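Dally-like, isoform A (Drosophila melanogaster, PDB 6XTZ) probably acts as a cell-surface heparan sulfate proteoglycan of the glypican family, binding Wnt and Hedgehog proteins and sheltering the palmitoleate of Wnt. Local coordinates at residues A[117-127]-A[142-153]. The protein carries 5 engineered substitutions. Residues are numbered along the deposited sequence; the frame is centred on the assembly and turned at random.
With O18 (O-palmitoleoyl serine), chain H.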
loop_
_atom_site.group_PDB
_atom_site.type_symbol
_atom_site.label_atom_id
_atom_site.label_comp_id
_atom_site.label_asym_id
_atom_site.label_seq_id
_atom_site.Cartn_x
_atom_site.Cartn_y
_atom_site.Cartn_z
ATOM N N ASN A 117 31.269 -20.753 20.543
ATOM C CA ASN A 117 29.822 -20.621 20.649
ATOM C C ASN A 117 29.228 -19.809 19.504
ATOM O O ASN A 117 28.133 -19.256 19.647
ATOM C CB ASN A 117 29.437 -19.985 21.985
ATOM C CG ASN A 117 30.149 -20.618 23.156
ATOM O OD1 ASN A 117 30.660 -19.920 24.029
ATOM N ND2 ASN A 117 30.199 -21.944 23.177
ATOM N N SER A 118 29.931 -19.720 18.374
ATOM C CA SER A 118 29.415 -18.948 17.251
ATOM C C SER A 118 28.103 -19.520 16.732
ATOM O O SER A 118 27.293 -18.783 16.160
ATOM C CB SER A 118 30.448 -18.894 16.125
ATOM O OG SER A 118 30.665 -20.181 15.573
ATOM N N TYR A 119 27.872 -20.820 16.939
ATOM C CA TYR A 119 26.644 -21.445 16.460
ATOM C C TYR A 119 25.408 -20.857 17.130
ATOM O O TYR A 119 24.343 -20.793 16.509
ATOM C CB TYR A 119 26.704 -22.957 16.685
ATOM C CG TYR A 119 26.614 -23.378 18.138
ATOM C CD1 TYR A 119 27.740 -23.387 18.954
ATOM C CD2 TYR A 119 25.404 -23.778 18.690
ATOM C CE1 TYR A 119 27.658 -23.776 20.282
ATOM C CE2 TYR A 119 25.313 -24.166 20.013
ATOM C CZ TYR A 119 26.441 -24.164 20.802
ATOM O OH TYR A 119 26.348 -24.552 22.118
ATOM N N VAL A 120 25.525 -20.425 18.389
ATOM C CA VAL A 120 24.389 -19.803 19.064
ATOM C C VAL A 120 23.988 -18.520 18.348
ATOM O O VAL A 120 22.801 -18.186 18.251
ATOM C CB VAL A 120 24.717 -19.544 20.546
ATOM C CG1 VAL A 120 23.500 -18.989 21.270
ATOM C CG2 VAL A 120 25.205 -20.818 21.217
ATOM N N PHE A 121 24.972 -17.790 17.821
ATOM C CA PHE A 121 24.687 -16.533 17.138
ATOM C C PHE A 121 24.251 -16.763 15.695
ATOM O O PHE A 121 23.380 -16.046 15.189
ATOM C CB PHE A 121 25.911 -15.620 17.195
ATOM C CG PHE A 121 26.281 -15.191 18.587
ATOM C CD1 PHE A 121 27.088 -15.989 19.385
ATOM C CD2 PHE A 121 25.820 -13.991 19.100
ATOM C CE1 PHE A 121 27.429 -15.596 20.665
ATOM C CE2 PHE A 121 26.158 -13.590 20.379
ATOM C CZ PHE A 121 26.963 -14.395 21.163
ATOM N N SER A 122 24.839 -17.753 15.018
ATOM C CA SER A 122 24.424 -18.041 13.649
ATOM C C SER A 122 23.016 -18.620 13.603
ATOM O O SER A 122 22.266 -18.342 12.662
ATOM C CB SER A 122 25.415 -18.994 12.979
ATOM O OG SER A 122 25.371 -20.283 13.565
ATOM N N ASP A 123 22.636 -19.417 14.606
ATOM C CA ASP A 123 21.270 -19.928 14.663
ATOM C C ASP A 123 20.268 -18.797 14.860
ATOM O O ASP A 123 19.162 -18.838 14.308
ATOM C CB ASP A 123 21.134 -20.962 15.781
ATOM C CG ASP A 123 21.906 -22.234 15.497
ATOM O OD1 ASP A 123 22.174 -22.516 14.311
ATOM O OD2 ASP A 123 22.243 -22.954 16.461
ATOM N N LEU A 124 20.634 -17.782 15.645
ATOM C CA LEU A 124 19.751 -16.636 15.825
ATOM C C LEU A 124 19.596 -15.853 14.528
ATOM O O LEU A 124 18.483 -15.451 14.170
ATOM C CB LEU A 124 20.280 -15.731 16.938
ATOM C CG LEU A 124 19.510 -14.426 17.162
ATOM C CD1 LEU A 124 18.044 -14.703 17.474
ATOM C CD2 LEU A 124 20.154 -13.612 18.277
ATOM N N PHE A 125 20.700 -15.630 13.811
ATOM C CA PHE A 125 20.620 -14.947 12.523
ATOM C C PHE A 125 19.768 -15.733 11.536
ATOM O O PHE A 125 18.986 -15.148 10.779
ATOM C CB PHE A 125 22.021 -14.722 11.958
ATOM C CG PHE A 125 22.583 -13.366 12.256
ATOM C CD1 PHE A 125 22.297 -12.291 11.431
ATOM C CD2 PHE A 125 23.398 -13.162 13.358
ATOM C CE1 PHE A 125 22.812 -11.037 11.697
ATOM C CE2 PHE A 125 23.916 -11.909 13.632
ATOM C CZ PHE A 125 23.621 -10.845 12.800
ATOM N N LYS A 126 19.905 -17.061 11.534
ATOM C CA LYS A 126 19.105 -17.889 10.638
ATOM C C LYS A 126 17.616 -17.715 10.914
ATOM O O LYS A 126 16.808 -17.637 9.982
ATOM C CB LYS A 126 19.516 -19.355 10.774
ATOM C CG LYS A 126 18.867 -20.283 9.760
ATOM C CD LYS A 126 19.415 -21.698 9.871
ATOM C CE LYS A 126 19.141 -22.293 11.245
ATOM N NZ LYS A 126 19.663 -23.683 11.364
ATOM N N GLU A 127 17.235 -17.642 12.192
ATOM C CA GLU A 127 15.838 -17.391 12.530
ATOM C C GLU A 127 15.411 -15.993 12.099
ATOM O O GLU A 127 14.284 -15.800 11.630
ATOM C CB GLU A 127 15.614 -17.578 14.030
ATOM C CG GLU A 127 15.910 -18.978 14.549
ATOM C CD GLU A 127 14.761 -19.948 14.332
ATOM O OE1 GLU A 127 13.800 -19.599 13.611
ATOM O OE2 GLU A 127 14.819 -21.063 14.892
ATOM N N VAL A 142 12.209 -16.874 20.066
ATOM C CA VAL A 142 13.569 -17.192 19.644
ATOM C C VAL A 142 14.581 -16.353 20.420
ATOM O O VAL A 142 15.659 -16.838 20.786
ATOM C CB VAL A 142 13.713 -17.001 18.123
ATOM C CG1 VAL A 142 15.150 -17.230 17.688
ATOM C CG2 VAL A 142 12.781 -17.948 17.382
ATOM N N MET A 143 14.251 -15.088 20.687
ATOM C CA MET A 143 15.159 -14.236 21.449
ATOM C C MET A 143 15.320 -14.736 22.880
ATOM O O MET A 143 16.430 -14.725 23.425
ATOM C CB MET A 143 14.659 -12.791 21.443
ATOM C CG MET A 143 14.727 -12.099 20.089
ATOM S SD MET A 143 16.404 -11.964 19.447
ATOM C CE MET A 143 17.218 -11.098 20.788
ATOM N N ASP A 144 14.225 -15.179 23.504
ATOM C CA ASP A 144 14.306 -15.665 24.878
ATOM C C ASP A 144 15.127 -16.944 24.967
ATOM O O ASP A 144 15.917 -17.117 25.903
ATOM C CB ASP A 144 12.902 -15.882 25.444
ATOM C CG ASP A 144 12.137 -14.584 25.620
ATOM O OD1 ASP A 144 12.785 -13.521 25.733
ATOM O OD2 ASP A 144 10.889 -14.624 25.647
ATOM N N LYS A 145 14.956 -17.855 24.005
ATOM C CA LYS A 145 15.775 -19.062 23.983
ATOM C C LYS A 145 17.231 -18.741 23.676
ATOM O O LYS A 145 18.130 -19.475 24.103
ATOM C CB LYS A 145 15.225 -20.059 22.962
ATOM C CG LYS A 145 13.841 -20.593 23.296
ATOM C CD LYS A 145 13.419 -21.680 22.321
ATOM C CE LYS A 145 12.076 -22.277 22.711
ATOM N NZ LYS A 145 11.649 -23.349 21.767
ATOM N N PHE A 146 17.480 -17.655 22.942
ATOM C CA PHE A 146 18.851 -17.240 22.662
ATOM C C PHE A 146 19.573 -16.839 23.942
ATOM O O PHE A 146 20.685 -17.305 24.215
ATOM C CB PHE A 146 18.843 -16.090 21.656
ATOM C CG PHE A 146 20.181 -15.440 21.458
ATOM C CD1 PHE A 146 21.183 -16.085 20.750
ATOM C CD2 PHE A 146 20.428 -14.173 21.957
ATOM C CE1 PHE A 146 22.412 -15.483 20.559
ATOM C CE2 PHE A 146 21.656 -13.565 21.770
ATOM C CZ PHE A 146 22.649 -14.222 21.070
ATOM N N PHE A 147 18.951 -15.976 24.748
ATOM C CA PHE A 147 19.590 -15.544 25.984
ATOM C C PHE A 147 19.580 -16.641 27.039
ATOM O O PHE A 147 20.484 -16.696 27.879
ATOM C CB PHE A 147 18.914 -14.281 26.517
ATOM C CG PHE A 147 19.227 -13.049 25.720
ATOM C CD1 PHE A 147 20.471 -12.446 25.818
ATOM C CD2 PHE A 147 18.283 -12.495 24.873
ATOM C CE1 PHE A 147 20.765 -11.311 25.086
ATOM C CE2 PHE A 147 18.572 -11.362 24.136
ATOM C CZ PHE A 147 19.814 -10.770 24.242
ATOM N N ASN A 148 18.575 -17.522 27.012
ATOM C CA ASN A 148 18.565 -18.654 27.933
ATOM C C ASN A 148 19.784 -19.542 27.719
ATOM O O ASN A 148 20.410 -19.994 28.685
ATOM C CB ASN A 148 17.278 -19.462 27.766
ATOM C CG ASN A 148 17.201 -20.640 28.718
ATOM O OD1 ASN A 148 17.656 -21.740 28.403
ATOM N ND2 ASN A 148 16.623 -20.414 29.892
ATOM N N THR A 149 20.133 -19.803 26.456
ATOM C CA THR A 149 21.351 -20.551 26.164
ATOM C C THR A 149 22.582 -19.799 26.650
ATOM O O THR A 149 23.509 -20.402 27.205
ATOM C CB THR A 149 21.445 -20.834 24.665
ATOM O OG1 THR A 149 20.317 -21.615 24.254
ATOM C CG2 THR A 149 22.721 -21.593 24.338
ATOM N N LEU A 150 22.606 -18.477 26.463
ATOM C CA LEU A 150 23.700 -17.675 27.000
ATOM C C LEU A 150 23.712 -17.708 28.523
ATOM O O LEU A 150 24.783 -17.717 29.142
ATOM C CB LEU A 150 23.596 -16.236 26.494
ATOM C CG LEU A 150 24.438 -15.852 25.275
ATOM C CD1 LEU A 150 24.234 -16.832 24.135
ATOM C CD2 LEU A 150 24.110 -14.436 24.828
ATOM N N TYR A 151 22.531 -17.722 29.147
ATOM C CA TYR A 151 22.464 -17.817 30.601
ATOM C C TYR A 151 23.084 -19.118 31.094
ATOM O O TYR A 151 23.757 -19.141 32.131
ATOM C CB TYR A 151 21.013 -17.708 31.075
ATOM C CG TYR A 151 20.363 -16.359 30.853
ATOM C CD1 TYR A 151 21.123 -15.230 30.571
ATOM C CD2 TYR A 151 18.982 -16.215 30.929
ATOM C CE1 TYR A 151 20.525 -13.998 30.370
ATOM C CE2 TYR A 151 18.377 -14.991 30.730
ATOM C CZ TYR A 151 19.152 -13.885 30.450
ATOM O OH TYR A 151 18.548 -12.664 30.251
ATOM N N GLN A 152 22.867 -20.212 30.362
ATOM C CA GLN A 152 23.415 -21.502 30.767
ATOM C C GLN A 152 24.930 -21.528 30.612
ATOM O O GLN A 152 25.651 -21.957 31.520
ATOM C CB GLN A 152 22.772 -22.623 29.952
ATOM C CG GLN A 152 21.265 -22.719 30.106
ATOM C CD GLN A 152 20.669 -23.842 29.283
ATOM O OE1 GLN A 152 21.138 -24.978 29.330
ATOM N NE2 GLN A 152 19.632 -23.527 28.517
ATOM N N LYS A 153 25.432 -21.076 29.459
ATOM C CA LYS A 153 26.874 -21.078 29.230
ATOM C C LYS A 153 27.589 -20.129 30.182
ATOM O O LYS A 153 28.686 -20.433 30.666
ATOM C CB LYS A 153 27.175 -20.713 27.777
ATOM C CG LYS A 153 26.960 -21.858 26.808
ATOM C CD LYS A 153 27.135 -21.415 25.368
ATOM C CE LYS A 153 27.332 -22.614 24.462
ATOM N NZ LYS A 153 26.335 -23.681 24.734
HETATM C CA O18 H . 25.561 0.322 8.164
HETATM C CB O18 H . 26.105 -1.065 8.462
HETATM C C1 O18 H . 25.785 -2.562 10.267
HETATM C C2 O18 H . 24.765 -3.197 11.165
HETATM C C3 O18 H . 23.555 -3.745 10.420
HETATM C C4 O18 H . 22.662 -4.600 11.308
HETATM C C5 O18 H . 21.525 -5.291 10.574
HETATM C C6 O18 H . 20.741 -6.267 11.438
HETATM C C7 O18 H . 21.575 -7.410 11.991
HETATM C C8 O18 H . 20.797 -8.370 12.889
HETATM C C9 O18 H . 20.298 -7.733 14.149
HETATM C C10 O18 H . 20.724 -7.988 15.371
HETATM C C11 O18 H . 21.797 -8.961 15.751
HETATM C C12 O18 H . 21.792 -9.313 17.237
HETATM C C13 O18 H . 22.935 -10.226 17.655
HETATM C C14 O18 H . 22.908 -10.629 19.122
HETATM C C15 O18 H . 22.999 -9.469 20.093
HETATM C C16 O18 H . 23.065 -9.909 21.539
HETATM C C O18 H . 24.306 0.023 7.345
HETATM N N O18 H . 25.235 1.045 9.381
HETATM O OG O18 H . 25.220 -1.728 9.393
HETATM O O11 O18 H . 26.968 -2.772 10.320
HETATM O O O18 H . 24.110 0.591 6.274
#
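Phe146 and Leu124 lie at the middle of an antiparallel helical hairpin in the all-helical glypican core, where segments 118-127 and 142-153 of helices 118-134 and 139-158 run antiparallel, their axes 10.6 Å apart at closest approach. Apolar packing dominates. Leu124 sets CD2 squarely over one face of the Phe146 ring, a CH-pi contact 3.5 Å from the centroid and 4° off the normal, while its CD1 meets Val142 CG1 and the sulfur of Met143. Val120 enters as a knob among Phe146, Thr149, Leu150 and Lys153; its CG1 reaches Leu150 CD1 at 3.7 Å. Toward the interhelical loop, Val142 CG1 rests on the aliphatic part of Glu127.

The aromatic pair is an offset edge-to-face contact. Phe146 turns its edge to a face of Phe121, with the planes at 77° and Phe146 CZ 3.6 Å from Phe121 CE2. The Phe146 ring, swung across the interface by a chi1 of 171° that puts CG anti to the backbone N, lies between Leu124 and Leu150 on opposite faces and also meets the lipid pocket: the terminal C16 of O-palmitoleoyl serine comes to its edge, 3.9 Å from Phe146 CE2. Further back along the chain, Phe125 CE1 touches C8 of the same lipid, so both helices line the pocket, to which Leu189 and Val293 also belong. A serine in place of Phe146 would probably leave Leu124 CD2 without its ring face and open a gap beside Phe121 and the lipid's methyl end.

Polar contact is confined to the far end of the hairpin. There Lys153 runs past Asn117 and bends at its last torsion, bringing NZ to donate a 2.8 Å hydrogen bond to Tyr119 OH.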